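Local coordinates for protein probable M18 family aminopeptidase 1 (Thermotoga maritima, PDB 2GLF) that probably acts as a metal-dependent aminopeptidase, removing residues from the amino ends of peptides at a two-metal site, at residues S241-I252 with H425-L436; G325-P333 with A344-V354. One frame throughout, in Å; residues are numbered along the deposited sequence.

Contact 1: S241-I252 with H425-L436. With MN (manganese (II) ion), chain F; MN (manganese (II) ion), chain E.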
# COMPACT_ATOMS: atom_id res chain seq x y z
N SER A 241 -29.17 1.35 40.54
CA SER A 241 -28.00 0.92 41.29
C SER A 241 -26.72 1.66 40.97
O SER A 241 -25.73 1.56 41.70
CB SER A 241 -27.75 -0.56 41.06
OG SER A 241 -27.29 -0.78 39.74
N LEU A 242 -26.72 2.42 39.88
CA LEU A 242 -25.52 3.13 39.48
C LEU A 242 -25.63 4.64 39.61
O LEU A 242 -26.73 5.18 39.68
CB LEU A 242 -25.18 2.76 38.04
CG LEU A 242 -25.05 1.26 37.81
CD1 LEU A 242 -24.85 0.96 36.33
CD2 LEU A 242 -23.88 0.72 38.63
N ILE A 243 -24.49 5.32 39.66
CA ILE A 243 -24.48 6.77 39.75
C ILE A 243 -23.73 7.32 38.54
O ILE A 243 -22.56 6.99 38.32
CB ILE A 243 -23.76 7.31 41.00
CG1 ILE A 243 -24.51 6.89 42.27
CG2 ILE A 243 -23.70 8.82 40.94
CD1 ILE A 243 -23.77 7.24 43.56
N GLY A 244 -24.41 8.14 37.75
CA GLY A 244 -23.78 8.72 36.59
C GLY A 244 -23.49 10.18 36.87
O GLY A 244 -24.37 10.91 37.32
N ALA A 245 -22.26 10.61 36.61
CA ALA A 245 -21.90 12.00 36.84
C ALA A 245 -20.55 12.34 36.24
O ALA A 245 -19.71 11.47 36.00
CB ALA A 245 -21.88 12.31 38.32
N TYR A 246 -20.34 13.63 36.00
CA TYR A 246 -19.09 14.11 35.45
C TYR A 246 -18.06 14.31 36.55
O TYR A 246 -18.38 14.77 37.64
CB TYR A 246 -19.28 15.44 34.74
CG TYR A 246 -18.00 16.21 34.56
CD1 TYR A 246 -17.09 15.86 33.57
CD2 TYR A 246 -17.68 17.26 35.41
CE1 TYR A 246 -15.89 16.54 33.43
CE2 TYR A 246 -16.48 17.94 35.28
CZ TYR A 246 -15.59 17.58 34.29
OH TYR A 246 -14.40 18.26 34.14
N GLY A 247 -16.82 13.96 36.23
CA GLY A 247 -15.73 14.16 37.16
C GLY A 247 -15.67 13.18 38.30
O GLY A 247 -14.98 13.42 39.29
N GLN A 248 -16.38 12.07 38.17
CA GLN A 248 -16.33 11.08 39.23
C GLN A 248 -14.90 10.58 39.33
O GLN A 248 -14.50 10.03 40.36
CB GLN A 248 -17.28 9.91 38.95
CG GLN A 248 -18.67 10.17 39.46
CD GLN A 248 -19.58 8.98 39.30
OE1 GLN A 248 -19.94 8.61 38.18
NE2 GLN A 248 -19.97 8.38 40.41
N ASP A 249 -14.12 10.81 38.27
CA ASP A 249 -12.73 10.38 38.30
C ASP A 249 -12.04 11.12 39.43
O ASP A 249 -11.58 12.26 39.29
CB ASP A 249 -12.01 10.69 36.99
CG ASP A 249 -10.60 10.07 36.95
OD1 ASP A 249 -9.91 10.06 38.00
OD2 ASP A 249 -10.16 9.63 35.87
N ASP A 250 -12.04 10.43 40.56
CA ASP A 250 -11.43 10.84 41.82
C ASP A 250 -12.13 11.78 42.77
O ASP A 250 -11.71 11.90 43.91
CB ASP A 250 -10.02 11.31 41.59
CG ASP A 250 -9.07 10.61 42.52
OD1 ASP A 250 -9.24 9.38 42.69
OD2 ASP A 250 -8.17 11.27 43.07
N ARG A 251 -13.18 12.46 42.33
CA ARG A 251 -13.88 13.30 43.30
C ARG A 251 -14.70 12.29 44.09
O ARG A 251 -15.18 12.57 45.18
CB ARG A 251 -14.78 14.34 42.62
CG ARG A 251 -14.01 15.30 41.74
CD ARG A 251 -14.63 16.68 41.66
NE ARG A 251 -13.71 17.60 40.99
CZ ARG A 251 -13.73 17.86 39.69
NH1 ARG A 251 -14.62 17.29 38.91
NH2 ARG A 251 -12.83 18.69 39.17
N ILE A 252 -14.84 11.09 43.52
CA ILE A 252 -15.57 10.02 44.17
C ILE A 252 -14.68 9.48 45.28
O ILE A 252 -15.16 8.99 46.30
CB ILE A 252 -15.91 8.87 43.21
CG1 ILE A 252 -16.95 7.94 43.86
CG2 ILE A 252 -14.66 8.07 42.87
CD1 ILE A 252 -17.55 6.93 42.91
N HIS A 425 -13.32 9.27 32.20
CA HIS A 425 -12.97 10.46 31.42
C HIS A 425 -14.06 11.00 30.49
O HIS A 425 -13.89 12.06 29.89
CB HIS A 425 -11.69 10.24 30.62
CG HIS A 425 -10.45 10.33 31.44
ND1 HIS A 425 -9.22 10.59 30.90
CD2 HIS A 425 -10.27 10.22 32.78
CE1 HIS A 425 -8.32 10.64 31.87
NE2 HIS A 425 -8.93 10.42 33.02
N SER A 426 -15.17 10.28 30.38
CA SER A 426 -16.27 10.75 29.54
C SER A 426 -17.00 11.84 30.31
O SER A 426 -16.80 12.00 31.51
CB SER A 426 -17.23 9.60 29.25
OG SER A 426 -17.85 9.16 30.44
N PRO A 427 -17.87 12.60 29.63
CA PRO A 427 -18.62 13.66 30.31
C PRO A 427 -19.67 13.12 31.28
O PRO A 427 -20.34 13.88 31.97
CB PRO A 427 -19.25 14.42 29.15
CG PRO A 427 -18.28 14.21 28.03
CD PRO A 427 -17.96 12.75 28.17
N PHE A 428 -19.80 11.79 31.33
CA PHE A 428 -20.79 11.17 32.20
C PHE A 428 -20.30 9.78 32.65
O PHE A 428 -20.72 8.76 32.11
CB PHE A 428 -22.13 11.04 31.44
CG PHE A 428 -23.34 10.84 32.33
CD1 PHE A 428 -23.80 11.88 33.14
CD2 PHE A 428 -24.03 9.63 32.35
CE1 PHE A 428 -24.92 11.71 33.95
CE2 PHE A 428 -25.16 9.45 33.16
CZ PHE A 428 -25.60 10.49 33.96
N GLU A 429 -19.40 9.76 33.63
CA GLU A 429 -18.86 8.50 34.14
C GLU A 429 -19.90 7.76 34.97
O GLU A 429 -20.82 8.37 35.52
CB GLU A 429 -17.60 8.76 34.96
CG GLU A 429 -16.55 9.55 34.21
CD GLU A 429 -15.34 9.91 35.06
OE1 GLU A 429 -15.54 10.31 36.24
OE2 GLU A 429 -14.20 9.82 34.56
N ILE A 430 -19.75 6.45 35.07
CA ILE A 430 -20.67 5.61 35.82
C ILE A 430 -19.94 4.83 36.92
O ILE A 430 -18.88 4.24 36.70
CB ILE A 430 -21.40 4.60 34.87
CG1 ILE A 430 -22.84 5.04 34.63
CG2 ILE A 430 -21.43 3.21 35.47
CD1 ILE A 430 -22.99 6.31 33.88
N SER A 431 -20.53 4.84 38.12
CA SER A 431 -19.98 4.12 39.27
C SER A 431 -21.14 3.44 39.98
O SER A 431 -22.30 3.77 39.73
CB SER A 431 -19.29 5.09 40.23
OG SER A 431 -20.24 5.94 40.85
N SER A 432 -20.83 2.50 40.86
CA SER A 432 -21.85 1.78 41.61
C SER A 432 -22.12 2.45 42.97
O SER A 432 -21.19 2.92 43.63
CB SER A 432 -21.40 0.34 41.84
OG SER A 432 -22.21 -0.31 42.79
N LYS A 433 -23.39 2.52 43.37
CA LYS A 433 -23.73 3.11 44.67
C LYS A 433 -23.15 2.23 45.77
O LYS A 433 -22.67 2.74 46.79
CB LYS A 433 -25.25 3.19 44.86
CG LYS A 433 -25.92 4.28 44.07
CD LYS A 433 -27.41 4.23 44.28
CE LYS A 433 -28.10 5.33 43.48
NZ LYS A 433 -29.57 5.30 43.70
N ALA A 434 -23.20 0.92 45.57
CA ALA A 434 -22.66 -0.02 46.55
C ALA A 434 -21.15 0.16 46.72
O ALA A 434 -20.64 0.12 47.84
CB ALA A 434 -22.98 -1.46 46.13
N ASP A 435 -20.44 0.36 45.62
CA ASP A 435 -18.99 0.53 45.71
C ASP A 435 -18.66 1.87 46.35
O ASP A 435 -17.75 1.97 47.18
CB ASP A 435 -18.34 0.44 44.32
CG ASP A 435 -18.40 -0.97 43.74
OD1 ASP A 435 -18.37 -1.95 44.51
OD2 ASP A 435 -18.45 -1.10 42.50
N LEU A 436 -19.41 2.90 45.98
CA LEU A 436 -19.21 4.23 46.54
C LEU A 436 -19.15 4.12 48.06
O LEU A 436 -18.20 4.58 48.71
CB LEU A 436 -20.37 5.14 46.12
CG LEU A 436 -20.36 6.65 46.35
CD1 LEU A 436 -21.57 7.02 47.19
CD2 LEU A 436 -19.08 7.12 47.00
MN MN F . -7.97 10.44 35.24
MN MN E . -7.70 9.54 38.45
O HOH W 1 -8.44 7.44 37.67
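Asp-249 and His-425 meet at a manganese ion. Asp-249 OD2 binds it at 2.4 Å, as does His-425 NE2, and Glu-279 completes the protein ligands. The other side of the imidazole is held too: ND1 is hydrogen-bonded to Gly-121. Asp-249 OD1 holds the second manganese at 2.3 Å, shared with His-92, Asp-326 and a water, so this carboxylate bridges the pair. OD2 lies at the edge of the imidazole, in its plane; carboxylate and ring are turned 37° apart. The Asp-249 carboxylate reaches the metals because CG stands opposite the backbone N (chi1 -172°).

Glu-429 stands in the second shell of this site. Its OE2 accepts from His-425 N at 2.6 Å through the anti lone pair. Its OE1 faces the backbone at the start of helix 248-263, where it takes a weak, doubtful bond from Asp-249 N. With an alanine for Glu-429, His-425 N would probably lose its carboxylate acceptor and the loop bearing His-425 would be freer to shift.

Strands 242-245 and 429-432 run antiparallel at 154°. Ile-243 and Ser-431 form a hydrogen-bonded pair, with Ile-243 N to Ser-431 O at 2.7 Å. Ala-245 and Glu-429 form the next such pair. Beyond the strand end, Lys-433 N bonds to Ser-241 O at 3.0 Å.

Packing flanks the ladder. The Phe-428 ring lies over Gly-244, whose CA is 4.0 Å from the ring centroid in a CH-pi contact. The Ile-243 side chain crosses that of Lys-433 at about a right angle, with CG1 against CG. The Lys-433 ammonium group pairs with Glu-235 and Glu-17. Ile-252 CG1 touches Leu-436 CD2.

Asp-249 bridging two manganese ions is consistent with the two-metal centre expected of an M18 aminopeptidase, with zinc the likely natural cofactor. Glu-429 OE2 ties the His-425 loop to strand 429-432.

Contact 2: G325-P333 with A344-V354. With MN (manganese (II) ion), chain E.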
# COMPACT_ATOMS: atom_id res chain seq x y z
N GLY A 325 -5.97 7.01 46.77
CA GLY A 325 -7.36 6.90 46.39
C GLY A 325 -7.70 7.36 44.98
O GLY A 325 -7.91 8.55 44.75
N ASP A 326 -7.76 6.42 44.05
CA ASP A 326 -8.10 6.73 42.66
C ASP A 326 -8.93 5.58 42.08
O ASP A 326 -8.89 4.46 42.59
CB ASP A 326 -6.84 6.96 41.84
CG ASP A 326 -7.08 7.86 40.63
OD1 ASP A 326 -6.10 8.31 40.01
OD2 ASP A 326 -8.25 8.12 40.30
N VAL A 327 -9.67 5.86 41.02
CA VAL A 327 -10.55 4.87 40.39
C VAL A 327 -9.87 3.95 39.39
O VAL A 327 -8.85 4.30 38.80
CB VAL A 327 -11.69 5.58 39.64
CG1 VAL A 327 -12.49 6.47 40.58
CG2 VAL A 327 -11.10 6.40 38.50
N CYS A 328 -10.44 2.77 39.22
CA CYS A 328 -9.92 1.81 38.26
C CYS A 328 -11.02 1.60 37.23
O CYS A 328 -12.09 2.20 37.33
CB CYS A 328 -9.56 0.48 38.93
SG CYS A 328 -10.92 -0.27 39.84
N ALA A 329 -10.77 0.74 36.24
CA ALA A 329 -11.75 0.49 35.19
C ALA A 329 -12.49 -0.81 35.41
O ALA A 329 -11.88 -1.85 35.58
CB ALA A 329 -11.05 0.47 33.84
N ALA A 330 -13.81 -0.74 35.42
CA ALA A 330 -14.64 -1.93 35.60
C ALA A 330 -14.80 -2.56 34.22
O ALA A 330 -14.52 -1.90 33.21
CB ALA A 330 -15.99 -1.54 36.17
N VAL A 331 -15.24 -3.81 34.13
CA VAL A 331 -15.39 -4.40 32.81
C VAL A 331 -16.62 -3.83 32.14
O VAL A 331 -17.70 -3.78 32.73
CB VAL A 331 -15.50 -5.96 32.83
CG1 VAL A 331 -14.30 -6.56 33.53
CG2 VAL A 331 -16.77 -6.37 33.51
N ASN A 332 -16.43 -3.38 30.90
CA ASN A 332 -17.49 -2.81 30.09
C ASN A 332 -17.81 -3.95 29.12
O ASN A 332 -17.16 -4.10 28.09
CB ASN A 332 -16.94 -1.59 29.35
CG ASN A 332 -18.01 -0.69 28.82
OD1 ASN A 332 -17.86 0.53 28.83
ND2 ASN A 332 -19.09 -1.27 28.33
N PRO A 333 -18.83 -4.76 29.44
CA PRO A 333 -19.25 -5.91 28.62
C PRO A 333 -18.86 -5.90 27.14
O PRO A 333 -18.03 -6.71 26.71
CB PRO A 333 -20.75 -5.96 28.86
CG PRO A 333 -20.85 -5.56 30.28
CD PRO A 333 -19.91 -4.37 30.36
N ALA A 344 -9.76 -8.37 36.83
CA ALA A 344 -10.48 -7.14 36.51
C ALA A 344 -11.64 -6.92 37.49
O ALA A 344 -12.31 -7.86 37.89
CB ALA A 344 -11.02 -7.21 35.10
N PRO A 345 -11.88 -5.66 37.87
CA PRO A 345 -12.97 -5.37 38.80
C PRO A 345 -14.34 -5.37 38.14
O PRO A 345 -14.47 -5.05 36.96
CB PRO A 345 -12.59 -4.00 39.33
CG PRO A 345 -11.99 -3.36 38.13
CD PRO A 345 -11.09 -4.45 37.59
N LYS A 346 -15.36 -5.72 38.93
CA LYS A 346 -16.74 -5.73 38.46
C LYS A 346 -17.52 -4.75 39.33
O LYS A 346 -17.22 -4.61 40.53
CB LYS A 346 -17.35 -7.13 38.62
CG LYS A 346 -16.59 -8.25 37.93
CD LYS A 346 -16.77 -8.20 36.42
CE LYS A 346 -17.21 -9.55 35.90
NZ LYS A 346 -18.50 -9.95 36.53
N LEU A 347 -18.50 -4.06 38.75
CA LEU A 347 -19.31 -3.09 39.49
C LEU A 347 -20.10 -3.74 40.62
O LEU A 347 -20.71 -4.80 40.44
CB LEU A 347 -20.30 -2.39 38.55
CG LEU A 347 -19.76 -1.43 37.49
CD1 LEU A 347 -20.89 -1.05 36.55
CD2 LEU A 347 -19.18 -0.20 38.17
N GLY A 348 -20.10 -3.10 41.78
CA GLY A 348 -20.84 -3.63 42.92
C GLY A 348 -20.20 -4.78 43.67
O GLY A 348 -20.84 -5.39 44.54
N TYR A 349 -18.94 -5.08 43.36
CA TYR A 349 -18.26 -6.17 44.06
C TYR A 349 -17.17 -5.70 45.00
O TYR A 349 -16.19 -6.42 45.24
CB TYR A 349 -17.73 -7.20 43.05
CG TYR A 349 -18.81 -8.15 42.59
CD1 TYR A 349 -19.83 -7.72 41.74
CD2 TYR A 349 -18.87 -9.45 43.09
CE1 TYR A 349 -20.88 -8.57 41.40
CE2 TYR A 349 -19.92 -10.30 42.76
CZ TYR A 349 -20.92 -9.85 41.92
OH TYR A 349 -21.96 -10.69 41.61
N GLY A 350 -17.34 -4.50 45.54
CA GLY A 350 -16.39 -3.96 46.50
C GLY A 350 -15.38 -2.95 46.01
O GLY A 350 -15.39 -2.54 44.86
N VAL A 351 -14.51 -2.54 46.93
CA VAL A 351 -13.46 -1.58 46.63
C VAL A 351 -12.41 -2.33 45.85
O VAL A 351 -12.17 -3.52 46.11
CB VAL A 351 -12.80 -1.04 47.91
CG1 VAL A 351 -12.10 0.27 47.62
CG2 VAL A 351 -13.83 -0.86 48.99
N ALA A 352 -11.77 -1.65 44.91
CA ALA A 352 -10.74 -2.28 44.11
C ALA A 352 -9.38 -1.99 44.70
O ALA A 352 -9.06 -0.85 45.03
CB ALA A 352 -10.80 -1.77 42.68
N LEU A 353 -8.59 -3.05 44.85
CA LEU A 353 -7.24 -2.94 45.38
C LEU A 353 -6.33 -3.14 44.17
O LEU A 353 -6.29 -4.22 43.57
CB LEU A 353 -7.01 -4.02 46.44
CG LEU A 353 -5.67 -4.10 47.19
CD1 LEU A 353 -5.88 -4.82 48.51
CD2 LEU A 353 -4.63 -4.81 46.35
N VAL A 354 -5.62 -2.09 43.79
CA VAL A 354 -4.72 -2.11 42.64
C VAL A 354 -3.27 -2.15 43.09
O VAL A 354 -2.75 -1.16 43.62
CB VAL A 354 -4.90 -0.86 41.76
CG1 VAL A 354 -4.24 -1.07 40.43
CG2 VAL A 354 -6.38 -0.53 41.59
MN MN E . -7.70 9.54 38.45
O HOH W 2 -18.22 -4.30 35.88
O HOH W 1 -8.44 7.44 37.67
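Pro-345 pushes its ring CG against Cys-328 SG at 3.7 Å. The same CG also meets Ala-329 O. The sulfur itself projects toward strand 351-354 and rests on the methyl group of Ala-352. It sits there because SG is placed between the backbone N and the carbonyl carbon (chi1 56°). SG thus fits the notch formed by the proline ring and the alanine methyl, which meet it from directions about at right angles. Farther along, Cys-328 CB meets Val-354 CG2 at 4.3 Å.

At the other end, beyond the strand, aliphatic groups interlock. Ala-330 CB is opposed by the branched end of Leu-347, with CD2 at 4.0 Å. Val-331 splits its two methyls between neighbours. CG1 meets the methyl of Ala-344 at 3.7 Å, while CG2 lies against CD in the bent chain of Lys-346. The amine of that lysine reaches onward to Gln-110 of the second subunit.

Polar links hold the loop after the strand to the 344-347 loop. Val-331 N donates to Pro-345 O at 3.2 Å, nearly along the C=O axis. Water 2 adds a bridge: it donates to Val-331 O and accepts from Leu-347 N at 2.9 Å.

Strand 414-421 lies between strands 321-329 and 351-354 in the large mixed sheet, and Ala-420 touches Cys-328 and Ala-330.

Asp-326, two residues before Cys-328 on the same broken strand, grips a manganese with both oxygens, OD2 at 2.4 Å. The chemistry is therefore divided: a mostly apolar seam joins the strand and the loop after it to segment 344-354, and the same strand carries a metal ligand.

Overall arrangement
Contacts 1 and 2 have centres about 12 Å apart and meet at one manganese, bound by Asp-249 of contact 1 and Asp-326 of contact 2. Along the chain, 241-252 comes first, then both segments of contact 2, and 425-436 last. Contact 1 belongs to a small antiparallel sheet and starts helices 248-263 and 433-449. Contact 2 belongs to the large mixed sheet, through strands 321-329 and 351-354. Asp-435 at the start of helix 433-449 reaches the 346-349 turn, where OD2 probably bonds to Gly-348 N. Both contacts also touch the second subunit. Distant parts of the chain thus converge on the metal centre beside a subunit interface.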